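Local atomic coordinates of uricase (PDB entry 4R8X), a protein that probably catalyses the oxidation of urate to 5-hydroxyisourate with molecular oxygen, the first step from urate to allantoin. Residues R272-V277 / F289-P294. Residues are numbered along the deposited sequence; the frame is centred on the assembly and turned at random.
Sequences RTWDTV and FTEPRP
Asp-275 and Thr-290 face each other as an antiparallel hydrogen-bonded pair. The bond from Asp-275 N to Thr-290 O is 2.9 Å, and Thr-290 N returns one of equal length to Asp-275 O. Trp-274 and Phe-289 meet beside this pair, CE3 of the indole lying 3.6 Å from Phe-289 CB. Their ring planes are 35° apart, with centres 5.9 Å from each other. Glu-291 OE2 comes to the indole edge, 3.4 Å from Trp-274 CD1, with the carboxylate plane turned 81° from the ring. A bend at chi2 (-71°) turns CD of Glu-291 toward the indole. Val-277 CG2 touches Thr-290 CG2. Asp-275 OD2 lies against Pro-292, 3.4 Å from its CA.

Water also joins the segments. One molecule donates to both Arg-272 O and Glu-291 OE2. Another accepts from Arg-272 NH1, in the guanidinium plane, and donates to Pro-294 O. A third bridges Asp-275 OD2 and Arg-293 N.

Phe-15 of the second subunit stacks on Trp-274, and OH of Tyr-116 of that subunit is hydrogen-bonded to Glu-291 OE1. Asp-275 OD2 forms a salt bridge to NE of Arg-293 of the third subunit. Trp-274 O accepts a bond from Arg-196 NE and Thr-273 OG1 bonds to Asn-271, both predicted urate-site residues.

This hairpin base therefore links the probable active site to subunit interfaces, its charged Asp-275 probably stabilised by the arginine across one of them.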
loop_
_atom_site.group_PDB
_atom_site.type_symbol
_atom_site.label_atom_id
_atom_site.label_comp_id
_atom_site.label_asym_id
_atom_site.label_seq_id
_atom_site.Cartn_x
_atom_site.Cartn_y
_atom_site.Cartn_z
ATOM N N ARG D 272 -15.979 8.299 5.959
ATOM C CA ARG D 272 -14.619 8.400 6.494
ATOM C C ARG D 272 -14.466 9.553 7.487
ATOM O O ARG D 272 -13.354 10.022 7.771
ATOM C CB ARG D 272 -13.628 8.537 5.342
ATOM C CG ARG D 272 -13.511 7.275 4.508
ATOM C CD ARG D 272 -12.734 6.210 5.264
ATOM N NE ARG D 272 -12.663 4.961 4.514
ATOM C CZ ARG D 272 -11.988 3.892 4.920
ATOM N NH1 ARG D 272 -11.348 3.921 6.076
ATOM N NH2 ARG D 272 -11.954 2.799 4.179
ATOM N N THR D 273 -15.589 9.969 8.060
ATOM C CA THR D 273 -15.645 11.165 8.898
ATOM C C THR D 273 -14.710 11.102 10.103
ATOM O O THR D 273 -14.629 10.084 10.784
ATOM C CB THR D 273 -17.092 11.431 9.350
ATOM O OG1 THR D 273 -17.901 11.643 8.184
ATOM C CG2 THR D 273 -17.203 12.639 10.257
ATOM N N TRP D 274 -14.007 12.206 10.340
ATOM C CA TRP D 274 -13.061 12.346 11.443
ATOM C C TRP D 274 -13.722 12.300 12.829
ATOM O O TRP D 274 -14.942 12.440 12.956
ATOM C CB TRP D 274 -12.339 13.688 11.323
ATOM C CG TRP D 274 -11.519 13.895 10.063
ATOM C CD1 TRP D 274 -10.876 12.940 9.304
ATOM C CD2 TRP D 274 -11.262 15.151 9.425
ATOM N NE1 TRP D 274 -10.229 13.542 8.240
ATOM C CE2 TRP D 274 -10.447 14.896 8.300
ATOM C CE3 TRP D 274 -11.637 16.473 9.702
ATOM C CZ2 TRP D 274 -10.008 15.924 7.449
ATOM C CZ3 TRP D 274 -11.194 17.487 8.866
ATOM C CH2 TRP D 274 -10.380 17.207 7.756
ATOM N N ASP D 275 -12.892 12.130 13.861
ATOM C CA ASP D 275 -13.315 12.269 15.252
ATOM C C ASP D 275 -12.952 13.666 15.734
ATOM O O ASP D 275 -11.925 14.224 15.342
ATOM C CB ASP D 275 -12.590 11.258 16.146
ATOM C CG ASP D 275 -13.180 9.856 16.066
ATOM O OD1 ASP D 275 -14.341 9.715 15.620
ATOM O OD2 ASP D 275 -12.491 8.892 16.472
ATOM N N THR D 276 -13.780 14.221 16.607
ATOM C CA THR D 276 -13.475 15.494 17.250
ATOM C C THR D 276 -12.429 15.336 18.353
ATOM O O THR D 276 -12.484 14.388 19.145
ATOM C CB THR D 276 -14.740 16.100 17.877
ATOM O OG1 THR D 276 -15.722 16.303 16.856
ATOM C CG2 THR D 276 -14.428 17.429 18.563
ATOM N N VAL D 277 -11.479 16.268 18.416
ATOM C CA VAL D 277 -10.577 16.336 19.552
ATOM C C VAL D 277 -10.816 17.621 20.323
ATOM O O VAL D 277 -10.935 17.605 21.545
ATOM C CB VAL D 277 -9.109 16.269 19.128
ATOM C CG1 VAL D 277 -8.215 16.505 20.336
ATOM C CG2 VAL D 277 -8.804 14.928 18.475
ATOM N N PHE D 289 -9.752 18.078 14.653
ATOM C CA PHE D 289 -10.211 16.715 14.451
ATOM C C PHE D 289 -9.019 15.799 14.232
ATOM O O PHE D 289 -7.893 16.266 14.065
ATOM C CB PHE D 289 -11.139 16.656 13.230
ATOM C CG PHE D 289 -12.277 17.612 13.307
ATOM C CD1 PHE D 289 -13.452 17.240 13.935
ATOM C CD2 PHE D 289 -12.172 18.889 12.771
ATOM C CE1 PHE D 289 -14.511 18.128 14.024
ATOM C CE2 PHE D 289 -13.232 19.793 12.857
ATOM C CZ PHE D 289 -14.402 19.409 13.491
ATOM N N THR D 290 -9.277 14.498 14.233
ATOM C CA THR D 290 -8.245 13.503 13.962
ATOM C C THR D 290 -8.859 12.288 13.275
ATOM O O THR D 290 -10.073 12.215 13.110
ATOM C CB THR D 290 -7.521 13.065 15.253
ATOM O OG1 THR D 290 -6.356 12.301 14.912
ATOM C CG2 THR D 290 -8.445 12.232 16.143
ATOM N N GLU D 291 -8.031 11.340 12.852
ATOM C CA GLU D 291 -8.569 10.134 12.216
ATOM C C GLU D 291 -9.276 9.230 13.218
ATOM O O GLU D 291 -8.857 9.125 14.375
ATOM C CB GLU D 291 -7.478 9.338 11.489
ATOM C CG GLU D 291 -6.842 10.032 10.282
ATOM C CD GLU D 291 -7.753 10.142 9.067
ATOM O OE1 GLU D 291 -7.207 10.265 7.948
ATOM O OE2 GLU D 291 -8.998 10.123 9.204
ATOM N N PRO D 292 -10.347 8.561 12.773
ATOM C CA PRO D 292 -11.087 7.645 13.645
ATOM C C PRO D 292 -10.406 6.281 13.755
ATOM O O PRO D 292 -9.380 6.037 13.129
ATOM C CB PRO D 292 -12.425 7.502 12.916
ATOM C CG PRO D 292 -12.044 7.591 11.469
ATOM C CD PRO D 292 -10.949 8.651 11.431
ATOM N N ARG D 293 -10.977 5.391 14.555
ATOM C CA ARG D 293 -10.578 3.999 14.494
ATOM C C ARG D 293 -10.945 3.482 13.101
ATOM O O ARG D 293 -11.718 4.112 12.392
ATOM C CB ARG D 293 -11.282 3.193 15.583
ATOM C CG ARG D 293 -10.801 3.541 16.977
ATOM C CD ARG D 293 -11.356 2.580 18.022
ATOM N NE ARG D 293 -10.778 2.831 19.344
ATOM C CZ ARG D 293 -11.235 3.747 20.194
ATOM N NH1 ARG D 293 -12.287 4.493 19.867
ATOM N NH2 ARG D 293 -10.644 3.910 21.372
ATOM N N PRO D 294 -10.360 2.352 12.688
ATOM C CA PRO D 294 -10.584 1.909 11.300
ATOM C C PRO D 294 -12.022 1.720 10.783
ATOM O O PRO D 294 -12.242 1.997 9.600
ATOM C CB PRO D 294 -9.830 0.579 11.239
ATOM C CG PRO D 294 -8.715 0.750 12.243
ATOM C CD PRO D 294 -9.363 1.509 13.379
HETATM O O HOH W 1 -10.341 1.790 7.680
HETATM O O HOH W 2 -10.826 8.915 7.624
HETATM O O HOH W 3 -12.664 4.784 8.932
HETATM O O HOH W 4 -13.417 6.371 15.876
#